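Nucleoside diphosphate kinase family protein (PDB 3JS9) probably catalyses the magnesium-dependent transfer of a terminal phosphate from nucleoside triphosphates to nucleoside diphosphates, by way of a phosphohistidine intermediate. Local coordinates at residues 39-44 with 82-87; 76-81 with 136-141. All coordinates share one frame; numbering follows the deposited sequence.

Contact 1: residues 39-44 with 82-87; sequences KLIAAK and IWEGPE. With SO4 (sulfate ion), chain E.
K39 NZ, at the edge of a strand pair, has four acceptors around its three N-H groups: O3 of a sulfate, probably from the crystallisation liquor, at 3.0 Å, a water, the backbone O of W147 and, weakly, sulfate O1, which can at most share a hydrogen with another bond. The same water donates to E84 OE1, bridging two charges that stand 4.1 Å apart (K39 NZ to E84 OE1), too far for a salt bridge; E84 OE2 is tied to R11 instead. The side chains run side by side, and a bend at chi3 (89°) places K39 CE 3.4 Å from E84 OE1. Their backbones form an antiparallel hydrogen-bonded pair, with K39 N to E84 O at 2.8 Å and 165° at the hydrogen, returned by E84 N to K39 O. Further along, I41 N donates to I82 O while I82 N donates to A42 O (2.8 Å). Two residues, I41 and A42, thus face one, the signature of a classic beta bulge. I41 points toward the partner strand, its CG1 3.5 Å from E84 CB. L40 CD1 sits over one face of the W83 indole, offset toward the rim, a CH-pi contact 3.7 Å from the six-membered-ring centroid and 19° off its normal. W83 also stacks with F33 of helix 26-36, strand 10-16 flanks strand 78-85 on its far side, and L40 packs on F45 of a second subunit.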
# COMPACT_ATOMS: atom_id res chain seq x y z
N LYS A 39 -16.14 -13.03 5.74
CA LYS A 39 -15.83 -14.22 4.97
C LYS A 39 -16.50 -14.13 3.62
O LYS A 39 -17.70 -13.86 3.54
CB LYS A 39 -16.25 -15.49 5.74
CG LYS A 39 -16.19 -16.71 4.86
CD LYS A 39 -16.06 -18.00 5.60
CE LYS A 39 -17.43 -18.55 5.95
NZ LYS A 39 -17.35 -20.01 6.20
N LEU A 40 -15.73 -14.34 2.54
CA LEU A 40 -16.32 -14.27 1.21
C LEU A 40 -17.18 -15.51 0.98
O LEU A 40 -16.73 -16.64 1.23
CB LEU A 40 -15.25 -14.18 0.14
CG LEU A 40 -15.82 -14.04 -1.27
CD1 LEU A 40 -16.56 -12.69 -1.41
CD2 LEU A 40 -14.73 -14.15 -2.35
N ILE A 41 -18.41 -15.28 0.52
CA ILE A 41 -19.37 -16.34 0.17
C ILE A 41 -19.59 -16.53 -1.35
O ILE A 41 -19.77 -17.66 -1.82
CB ILE A 41 -20.74 -16.04 0.84
CG1 ILE A 41 -20.56 -15.99 2.37
CG2 ILE A 41 -21.80 -17.06 0.44
CD1 ILE A 41 -19.94 -17.28 2.95
N ALA A 42 -19.56 -15.44 -2.12
CA ALA A 42 -19.89 -15.47 -3.55
C ALA A 42 -19.33 -14.25 -4.23
O ALA A 42 -19.28 -13.15 -3.64
CB ALA A 42 -21.39 -15.53 -3.77
N ALA A 43 -18.91 -14.41 -5.48
CA ALA A 43 -18.41 -13.29 -6.23
C ALA A 43 -18.51 -13.67 -7.69
O ALA A 43 -18.35 -14.85 -8.01
CB ALA A 43 -16.95 -13.03 -5.86
N LYS A 44 -18.76 -12.69 -8.56
CA LYS A 44 -18.67 -12.86 -10.02
C LYS A 44 -18.66 -11.53 -10.77
O LYS A 44 -19.32 -10.58 -10.36
CB LYS A 44 -19.85 -13.70 -10.55
CG LYS A 44 -21.21 -13.11 -10.19
CD LYS A 44 -22.33 -13.92 -10.75
CE LYS A 44 -23.68 -13.42 -10.25
NZ LYS A 44 -24.75 -14.47 -10.47
N ILE A 82 -20.96 -11.42 -2.15
CA ILE A 82 -21.67 -11.55 -0.87
C ILE A 82 -20.60 -11.81 0.19
O ILE A 82 -19.72 -12.63 -0.03
CB ILE A 82 -22.66 -12.72 -0.84
CG1 ILE A 82 -23.81 -12.46 -1.79
CG2 ILE A 82 -23.16 -13.01 0.61
CD1 ILE A 82 -24.81 -13.68 -1.86
N TRP A 83 -20.71 -11.12 1.31
CA TRP A 83 -19.78 -11.23 2.42
C TRP A 83 -20.54 -11.58 3.70
O TRP A 83 -21.64 -11.07 3.93
CB TRP A 83 -19.03 -9.91 2.61
CG TRP A 83 -18.04 -9.65 1.54
CD1 TRP A 83 -18.25 -8.96 0.37
CD2 TRP A 83 -16.68 -10.07 1.52
NE1 TRP A 83 -17.10 -8.93 -0.37
CE2 TRP A 83 -16.12 -9.62 0.30
CE3 TRP A 83 -15.87 -10.81 2.40
CZ2 TRP A 83 -14.79 -9.86 -0.04
CZ3 TRP A 83 -14.54 -11.05 2.05
CH2 TRP A 83 -14.01 -10.57 0.84
N GLU A 84 -19.91 -12.40 4.54
CA GLU A 84 -20.56 -12.96 5.71
C GLU A 84 -19.85 -12.57 6.99
O GLU A 84 -18.62 -12.51 7.03
CB GLU A 84 -20.61 -14.49 5.58
CG GLU A 84 -21.16 -15.22 6.78
CD GLU A 84 -21.32 -16.70 6.53
OE1 GLU A 84 -20.48 -17.49 7.00
OE2 GLU A 84 -22.31 -17.07 5.85
N GLY A 85 -20.61 -12.32 8.06
CA GLY A 85 -20.02 -12.12 9.39
C GLY A 85 -21.01 -11.50 10.37
O GLY A 85 -22.09 -11.09 9.97
N PRO A 86 -20.67 -11.46 11.67
CA PRO A 86 -21.51 -10.71 12.60
C PRO A 86 -21.62 -9.25 12.13
O PRO A 86 -20.60 -8.60 11.87
CB PRO A 86 -20.71 -10.75 13.91
CG PRO A 86 -19.87 -11.97 13.81
CD PRO A 86 -19.56 -12.16 12.35
N GLU A 87 -22.85 -8.76 11.99
CA GLU A 87 -23.12 -7.37 11.61
C GLU A 87 -22.45 -6.99 10.31
O GLU A 87 -22.02 -5.83 10.12
CB GLU A 87 -22.67 -6.44 12.72
CG GLU A 87 -23.22 -6.90 14.06
CD GLU A 87 -23.59 -5.75 14.94
OE1 GLU A 87 -24.54 -5.02 14.53
OE2 GLU A 87 -22.93 -5.59 16.01
S SO4 E . -15.31 -19.12 9.25
O1 SO4 E . -14.63 -19.40 7.99
O2 SO4 E . -14.99 -20.20 10.19
O3 SO4 E . -16.75 -19.15 8.99
O4 SO4 E . -14.87 -17.80 9.72
O HOH W 1 -20.52 -20.00 6.12

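Contact 2: residues 76-81 with 136-141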
# COMPACT_ATOMS: atom_id res chain seq x y z
N GLY A 76 -23.58 -1.98 -17.54
CA GLY A 76 -22.50 -2.65 -16.84
C GLY A 76 -21.13 -2.19 -17.25
O GLY A 76 -20.96 -1.08 -17.81
N PRO A 77 -20.12 -3.02 -16.97
CA PRO A 77 -20.15 -4.25 -16.20
C PRO A 77 -20.18 -3.95 -14.69
O PRO A 77 -19.95 -2.80 -14.29
CB PRO A 77 -18.82 -4.90 -16.57
CG PRO A 77 -17.95 -3.77 -16.90
CD PRO A 77 -18.77 -2.71 -17.49
N VAL A 78 -20.48 -4.96 -13.88
CA VAL A 78 -20.45 -4.80 -12.43
C VAL A 78 -19.70 -5.96 -11.80
O VAL A 78 -19.57 -7.00 -12.43
CB VAL A 78 -21.89 -4.66 -11.80
CG1 VAL A 78 -22.64 -3.50 -12.44
CG2 VAL A 78 -22.69 -5.98 -11.91
N PHE A 79 -19.23 -5.80 -10.57
CA PHE A 79 -18.63 -6.93 -9.87
C PHE A 79 -19.41 -7.21 -8.60
O PHE A 79 -19.50 -6.33 -7.74
CB PHE A 79 -17.14 -6.69 -9.61
CG PHE A 79 -16.44 -7.87 -8.97
CD1 PHE A 79 -16.36 -7.98 -7.60
CD2 PHE A 79 -15.82 -8.84 -9.76
CE1 PHE A 79 -15.70 -9.05 -7.02
CE2 PHE A 79 -15.16 -9.92 -9.17
CZ PHE A 79 -15.11 -10.04 -7.82
N CYS A 80 -19.96 -8.42 -8.50
CA CYS A 80 -20.90 -8.81 -7.45
C CYS A 80 -20.23 -9.64 -6.40
O CYS A 80 -19.45 -10.53 -6.74
CB CYS A 80 -22.03 -9.67 -8.03
SG CYS A 80 -22.83 -9.04 -9.54
N MET A 81 -20.57 -9.40 -5.13
CA MET A 81 -20.03 -10.15 -3.98
C MET A 81 -21.08 -10.33 -2.92
O MET A 81 -21.98 -9.50 -2.80
CB MET A 81 -18.84 -9.42 -3.34
CG MET A 81 -17.62 -9.29 -4.25
SD MET A 81 -16.53 -8.02 -3.59
CE MET A 81 -17.24 -6.49 -4.29
N ALA A 136 -30.16 -13.09 -2.74
CA ALA A 136 -30.93 -14.06 -3.54
C ALA A 136 -31.16 -13.58 -4.97
O ALA A 136 -31.21 -14.39 -5.90
CB ALA A 136 -32.24 -14.41 -2.88
N LEU A 137 -31.30 -12.27 -5.14
CA LEU A 137 -31.52 -11.68 -6.47
C LEU A 137 -30.29 -11.73 -7.40
O LEU A 137 -30.43 -12.02 -8.58
CB LEU A 137 -32.00 -10.24 -6.33
CG LEU A 137 -32.08 -9.38 -7.61
CD1 LEU A 137 -33.17 -9.91 -8.55
CD2 LEU A 137 -32.34 -7.94 -7.27
N TRP A 138 -29.10 -11.45 -6.89
CA TRP A 138 -27.91 -11.34 -7.77
C TRP A 138 -27.15 -12.68 -7.97
O TRP A 138 -26.40 -12.86 -8.93
CB TRP A 138 -26.98 -10.24 -7.25
CG TRP A 138 -27.55 -8.87 -7.42
CD1 TRP A 138 -28.33 -8.17 -6.52
CD2 TRP A 138 -27.40 -8.02 -8.57
NE1 TRP A 138 -28.63 -6.92 -7.04
CE2 TRP A 138 -28.08 -6.82 -8.30
CE3 TRP A 138 -26.72 -8.15 -9.79
CZ2 TRP A 138 -28.10 -5.75 -9.20
CZ3 TRP A 138 -26.73 -7.09 -10.69
CH2 TRP A 138 -27.43 -5.91 -10.40
N PHE A 139 -27.38 -13.61 -7.05
CA PHE A 139 -26.66 -14.88 -7.05
C PHE A 139 -27.63 -16.05 -6.97
O PHE A 139 -28.51 -16.07 -6.10
CB PHE A 139 -25.72 -14.93 -5.85
CG PHE A 139 -24.43 -14.16 -6.03
CD1 PHE A 139 -24.24 -12.92 -5.43
CD2 PHE A 139 -23.38 -14.70 -6.78
CE1 PHE A 139 -23.03 -12.24 -5.59
CE2 PHE A 139 -22.17 -14.02 -6.92
CZ PHE A 139 -22.01 -12.80 -6.34
N THR A 140 -27.46 -17.04 -7.82
CA THR A 140 -28.25 -18.26 -7.68
C THR A 140 -27.64 -19.01 -6.51
O THR A 140 -26.47 -18.84 -6.22
CB THR A 140 -28.21 -19.14 -8.97
OG1 THR A 140 -26.89 -19.65 -9.16
CG2 THR A 140 -28.57 -18.34 -10.18
N PRO A 141 -28.42 -19.85 -5.82
CA PRO A 141 -27.87 -20.62 -4.66
C PRO A 141 -26.68 -21.57 -4.94
O PRO A 141 -25.93 -21.87 -4.04
CB PRO A 141 -29.08 -21.42 -4.15
CG PRO A 141 -30.10 -21.37 -5.25
CD PRO A 141 -29.85 -20.13 -6.06
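C80 reaches the last helical residue of helix 128-138, W138, and F139 just after it, through both of its side-chain atoms, CB meeting F139 and SG meeting W138. CB lies 3.6 Å from F139 CZ and 3.7 Å from F139 CE1, so it is the tip of the phenyl ring that touches it. Beyond CB, SG stands anti to the carbonyl carbon (chi1 -48°), which carries it to W138, with C80 SG 4.0 Å from W138 CE3. The sulfur is 5.0 Å from the centroid of the W138 six-membered ring and 54° off its normal, an oblique sulfur-aromatic contact. The backbone joins in at the F139 rim: C80 O approaches CZ of F139 to 3.4 Å, near the ring plane, and M81 N lies at the same edge. V78 CG2 adds a looser apolar contact, 4.4 Å from W138 CZ3. No hydrogen bond links the segments; five buried residues make the contact. W138 and F139 both point toward the strand. The W138 side chain lies about 6 Å from that of H123, the predicted active-site histidine. W138 also stacks on Y13 of strand 10-16 and touches V52 of helix 50-56, while F139 rests on strand 39-46.

How the contacts relate
Both contacts are buried and share strand 78-85, their centres 12 Å apart. Contact 1 is made within the antiparallel sheet, so backbone hydrogen bonds dominate it; of its touching residues, the charged K39 and E84 are partly exposed and the rest buried. Contact 2 joins the sheet to a helix terminus and relies on apolar and sulfur-aromatic packing, with no hydrogen bond across it. Residues 39-44 connect the two: K44 N probably bonds to C80 O (2.9 Å), extending the strand ladder; K44 NZ lies 2.8 Å from W138 O, a hydrogen bond to the helix end; and A42 CB meets F139 CE2 at 3.6 Å. Both contacts touch the same second subunit.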